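Local atomic coordinates of monovalent Na+/H+ antiporter subunit A (PDB entry 7D3U), a protein that probably exchanges sodium ions for protons across the cell membrane as a subunit of the multi-subunit Mrp antiporter complex. Residues B[839-851]-B[906-919]. Sequence-based numbering, arbitrary orientation.
Sequences PSDKAARIRVPYV and MAAIDKLGGDDRSD
A near-trans chi1 (165°) swings the Asp910 carboxylate out from the last turns of helix 890-912 to a place between Arg845 and Tyr850, while a bend at chi3 (78°) lays the Arg845 guanidinium across it. The two flat groups stand perpendicular. Asp910 OD1 lies 2.9 Å from Arg845 NE, well out of the guanidinium plane, so this salt bridge rests on charge and not on a directed N-H. Asp919, from the C-terminal tail, closes over the opposite face, its OD2 3.2 Å from Arg845 NH2 and again above the plane. Asp916 comes alongside the aliphatic part of the same arginine, with OD2 3.1 Å from Arg845 CD but too far from NE for a salt bridge. The other carboxylate oxygen of Asp910, OD2, sits near the plane of the Tyr850 ring; Tyr850 OH is modelled as donating to it, but at a separation too short to be trusted in detail.

One face of that ring rests on the helix, with Ala907 CA 4.0 Å from its centroid in a CH-pi contact. The ring fits as a knob among Met906, Ala907, Asp910 and Lys911. Alongside, Ile846 CG2 meets Met906 CG at 3.9 Å, and Val848 CG2 touches Met906 SD; Tyr834 and Ile831 of helix 821-837 extend this apolar patch.

Beyond the helix end, Asp841 OD2 accepts the Asp915 backbone N-H through its syn lone pair (2.7 Å, 150° at the hydrogen). The same oxygen lies 3.2 Å from Gly914 CA and forms a salt bridge with Arg768.

The loop entering helix 850-866 is thus tied to the exit of helix 890-912 in the MnhB-related region. Arg845, between the carboxylates of Asp910 and Asp919, probably offsets their negative charge and may help keep the buried Asp910 ionised.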
# COMPACT_ATOMS: atom_id res chain seq x y z
N PRO B 839 -6.07 -9.96 43.45
CA PRO B 839 -6.45 -11.34 43.82
C PRO B 839 -6.97 -12.14 42.64
O PRO B 839 -6.47 -13.23 42.35
CB PRO B 839 -7.53 -11.13 44.88
CG PRO B 839 -7.40 -9.71 45.33
CD PRO B 839 -6.89 -8.96 44.14
N SER B 840 -7.98 -11.61 41.96
CA SER B 840 -8.63 -12.29 40.85
C SER B 840 -8.67 -11.38 39.63
O SER B 840 -8.05 -10.31 39.60
CB SER B 840 -10.03 -12.74 41.26
OG SER B 840 -11.01 -11.81 40.83
N ASP B 841 -9.43 -11.80 38.62
CA ASP B 841 -9.48 -11.07 37.36
C ASP B 841 -10.34 -9.82 37.44
O ASP B 841 -10.11 -8.89 36.66
CB ASP B 841 -10.03 -11.99 36.26
CG ASP B 841 -9.69 -11.50 34.87
OD1 ASP B 841 -8.97 -10.49 34.75
OD2 ASP B 841 -10.15 -12.13 33.90
N LYS B 842 -11.30 -9.76 38.36
CA LYS B 842 -12.18 -8.59 38.41
C LYS B 842 -11.47 -7.38 39.01
O LYS B 842 -11.64 -6.26 38.53
CB LYS B 842 -13.44 -8.92 39.20
CG LYS B 842 -14.42 -7.77 39.29
CD LYS B 842 -15.63 -8.14 40.13
CE LYS B 842 -16.45 -9.23 39.46
NZ LYS B 842 -17.01 -8.77 38.16
N ALA B 843 -10.67 -7.59 40.06
CA ALA B 843 -9.96 -6.48 40.67
C ALA B 843 -8.78 -6.01 39.84
O ALA B 843 -8.30 -4.89 40.03
CB ALA B 843 -9.49 -6.87 42.07
N ALA B 844 -8.29 -6.84 38.91
CA ALA B 844 -7.11 -6.51 38.13
C ALA B 844 -7.38 -5.46 37.06
O ALA B 844 -6.43 -4.96 36.46
CB ALA B 844 -6.53 -7.76 37.48
N ARG B 845 -8.64 -5.13 36.80
CA ARG B 845 -8.96 -4.16 35.76
C ARG B 845 -8.61 -2.75 36.23
O ARG B 845 -9.05 -2.31 37.30
CB ARG B 845 -10.44 -4.23 35.40
CG ARG B 845 -10.77 -5.33 34.40
CD ARG B 845 -12.15 -5.13 33.82
NE ARG B 845 -12.17 -4.10 32.78
CZ ARG B 845 -12.14 -4.37 31.48
NH1 ARG B 845 -12.08 -5.62 31.06
NH2 ARG B 845 -12.16 -3.37 30.60
N ILE B 846 -7.80 -2.05 35.43
CA ILE B 846 -7.47 -0.66 35.72
C ILE B 846 -8.75 0.17 35.63
O ILE B 846 -9.37 0.26 34.57
CB ILE B 846 -6.40 -0.14 34.76
CG1 ILE B 846 -5.38 -1.24 34.46
CG2 ILE B 846 -5.70 1.07 35.36
CD1 ILE B 846 -4.52 -1.62 35.64
N ARG B 847 -9.13 0.78 36.75
CA ARG B 847 -10.41 1.47 36.86
C ARG B 847 -10.30 2.97 36.62
O ARG B 847 -11.05 3.75 37.22
CB ARG B 847 -11.04 1.20 38.23
CG ARG B 847 -11.54 -0.22 38.41
CD ARG B 847 -12.89 -0.41 37.74
NE ARG B 847 -13.02 -1.73 37.14
CZ ARG B 847 -13.26 -2.85 37.83
NH1 ARG B 847 -13.39 -2.80 39.15
NH2 ARG B 847 -13.36 -4.01 37.20
N VAL B 848 -9.38 3.40 35.77
CA VAL B 848 -9.25 4.81 35.42
C VAL B 848 -9.62 4.98 33.95
O VAL B 848 -9.48 4.03 33.17
CB VAL B 848 -7.84 5.33 35.70
CG1 VAL B 848 -7.46 5.09 37.15
CG2 VAL B 848 -6.83 4.68 34.77
N PRO B 849 -10.12 6.14 33.53
CA PRO B 849 -10.35 6.35 32.10
C PRO B 849 -9.05 6.62 31.37
O PRO B 849 -8.48 7.71 31.47
CB PRO B 849 -11.28 7.57 32.07
CG PRO B 849 -10.97 8.31 33.32
CD PRO B 849 -10.59 7.28 34.34
N TYR B 850 -8.56 5.63 30.63
CA TYR B 850 -7.26 5.74 29.98
C TYR B 850 -7.33 6.35 28.60
O TYR B 850 -6.34 6.93 28.14
CB TYR B 850 -6.58 4.37 29.90
CG TYR B 850 -7.54 3.23 29.66
CD1 TYR B 850 -7.97 2.92 28.38
CD2 TYR B 850 -8.00 2.46 30.71
CE1 TYR B 850 -8.83 1.88 28.16
CE2 TYR B 850 -8.87 1.41 30.50
CZ TYR B 850 -9.28 1.13 29.22
OH TYR B 850 -10.15 0.08 29.00
N VAL B 851 -8.47 6.24 27.91
CA VAL B 851 -8.61 6.92 26.63
C VAL B 851 -8.59 8.43 26.82
O VAL B 851 -7.96 9.16 26.05
CB VAL B 851 -9.88 6.44 25.91
CG1 VAL B 851 -11.12 6.65 26.77
CG2 VAL B 851 -10.04 7.17 24.59
N MET B 906 -1.94 1.61 30.52
CA MET B 906 -3.20 1.30 31.19
C MET B 906 -4.15 0.57 30.25
O MET B 906 -4.76 -0.43 30.64
CB MET B 906 -3.85 2.58 31.71
CG MET B 906 -3.32 3.04 33.05
SD MET B 906 -3.55 4.80 33.31
CE MET B 906 -3.17 4.94 35.05
N ALA B 907 -4.28 1.05 29.02
CA ALA B 907 -5.16 0.40 28.06
C ALA B 907 -4.67 -1.01 27.73
O ALA B 907 -5.45 -1.97 27.72
CB ALA B 907 -5.28 1.24 26.79
N ALA B 908 -3.37 -1.15 27.48
CA ALA B 908 -2.83 -2.45 27.09
C ALA B 908 -2.93 -3.47 28.22
O ALA B 908 -3.02 -4.67 27.96
CB ALA B 908 -1.38 -2.31 26.64
N ILE B 909 -2.93 -3.01 29.48
CA ILE B 909 -3.04 -3.94 30.60
C ILE B 909 -4.50 -4.24 30.93
O ILE B 909 -4.84 -5.37 31.27
CB ILE B 909 -2.29 -3.38 31.82
CG1 ILE B 909 -0.79 -3.29 31.54
CG2 ILE B 909 -2.53 -4.25 33.04
CD1 ILE B 909 -0.16 -4.61 31.24
N ASP B 910 -5.39 -3.25 30.82
CA ASP B 910 -6.78 -3.47 31.19
C ASP B 910 -7.54 -4.22 30.12
O ASP B 910 -8.47 -4.97 30.44
CB ASP B 910 -7.46 -2.13 31.48
CG ASP B 910 -8.97 -2.24 31.51
OD1 ASP B 910 -9.49 -3.03 32.31
OD2 ASP B 910 -9.63 -1.55 30.71
N LYS B 911 -7.18 -4.05 28.84
CA LYS B 911 -7.91 -4.74 27.79
C LYS B 911 -7.43 -6.17 27.61
O LYS B 911 -8.25 -7.07 27.38
CB LYS B 911 -7.78 -3.96 26.48
CG LYS B 911 -8.40 -2.58 26.51
CD LYS B 911 -9.79 -2.57 25.90
CE LYS B 911 -10.86 -2.72 26.96
NZ LYS B 911 -12.23 -2.55 26.40
N LEU B 912 -6.13 -6.41 27.72
CA LEU B 912 -5.57 -7.74 27.52
C LEU B 912 -5.56 -8.58 28.79
O LEU B 912 -5.65 -9.81 28.71
CB LEU B 912 -4.15 -7.64 26.97
CG LEU B 912 -4.02 -7.31 25.48
CD1 LEU B 912 -2.59 -6.98 25.13
CD2 LEU B 912 -4.52 -8.47 24.64
N GLY B 913 -5.45 -7.95 29.96
CA GLY B 913 -5.39 -8.68 31.20
C GLY B 913 -6.67 -9.42 31.54
O GLY B 913 -7.69 -8.79 31.83
N GLY B 914 -6.62 -10.74 31.51
CA GLY B 914 -7.79 -11.53 31.85
C GLY B 914 -8.88 -11.42 30.80
O GLY B 914 -8.68 -10.94 29.68
N ASP B 915 -10.07 -11.88 31.18
CA ASP B 915 -11.25 -11.80 30.33
C ASP B 915 -12.26 -10.80 30.86
O ASP B 915 -12.57 -9.81 30.18
CB ASP B 915 -11.88 -13.19 30.18
CG ASP B 915 -11.05 -14.13 29.34
OD1 ASP B 915 -10.13 -13.65 28.64
OD2 ASP B 915 -11.30 -15.35 29.38
N ASP B 916 -12.77 -11.03 32.07
CA ASP B 916 -13.58 -10.08 32.84
C ASP B 916 -14.56 -9.30 31.95
O ASP B 916 -14.53 -8.08 31.88
CB ASP B 916 -12.68 -9.13 33.63
CG ASP B 916 -13.44 -8.32 34.67
OD1 ASP B 916 -14.68 -8.37 34.69
OD2 ASP B 916 -12.78 -7.66 35.49
N ARG B 917 -15.42 -10.05 31.27
CA ARG B 917 -16.46 -9.45 30.43
C ARG B 917 -17.51 -8.84 31.36
O ARG B 917 -18.51 -9.46 31.72
CB ARG B 917 -17.07 -10.47 29.49
CG ARG B 917 -16.13 -11.01 28.44
CD ARG B 917 -16.53 -12.42 28.03
NE ARG B 917 -17.86 -12.43 27.43
CZ ARG B 917 -18.11 -12.82 26.19
NH1 ARG B 917 -17.12 -13.24 25.41
NH2 ARG B 917 -19.35 -12.79 25.72
N SER B 918 -17.26 -7.58 31.75
CA SER B 918 -18.10 -6.91 32.74
C SER B 918 -18.54 -5.51 32.29
O SER B 918 -18.98 -4.72 33.13
CB SER B 918 -17.39 -6.82 34.08
OG SER B 918 -18.10 -5.98 34.98
N ASP B 919 -18.42 -5.18 31.00
CA ASP B 919 -18.82 -3.85 30.52
C ASP B 919 -19.74 -4.00 29.32
O ASP B 919 -19.32 -3.81 28.17
CB ASP B 919 -17.58 -3.01 30.17
CG ASP B 919 -16.49 -3.10 31.22
OD1 ASP B 919 -16.82 -3.06 32.42
OD2 ASP B 919 -15.31 -3.21 30.83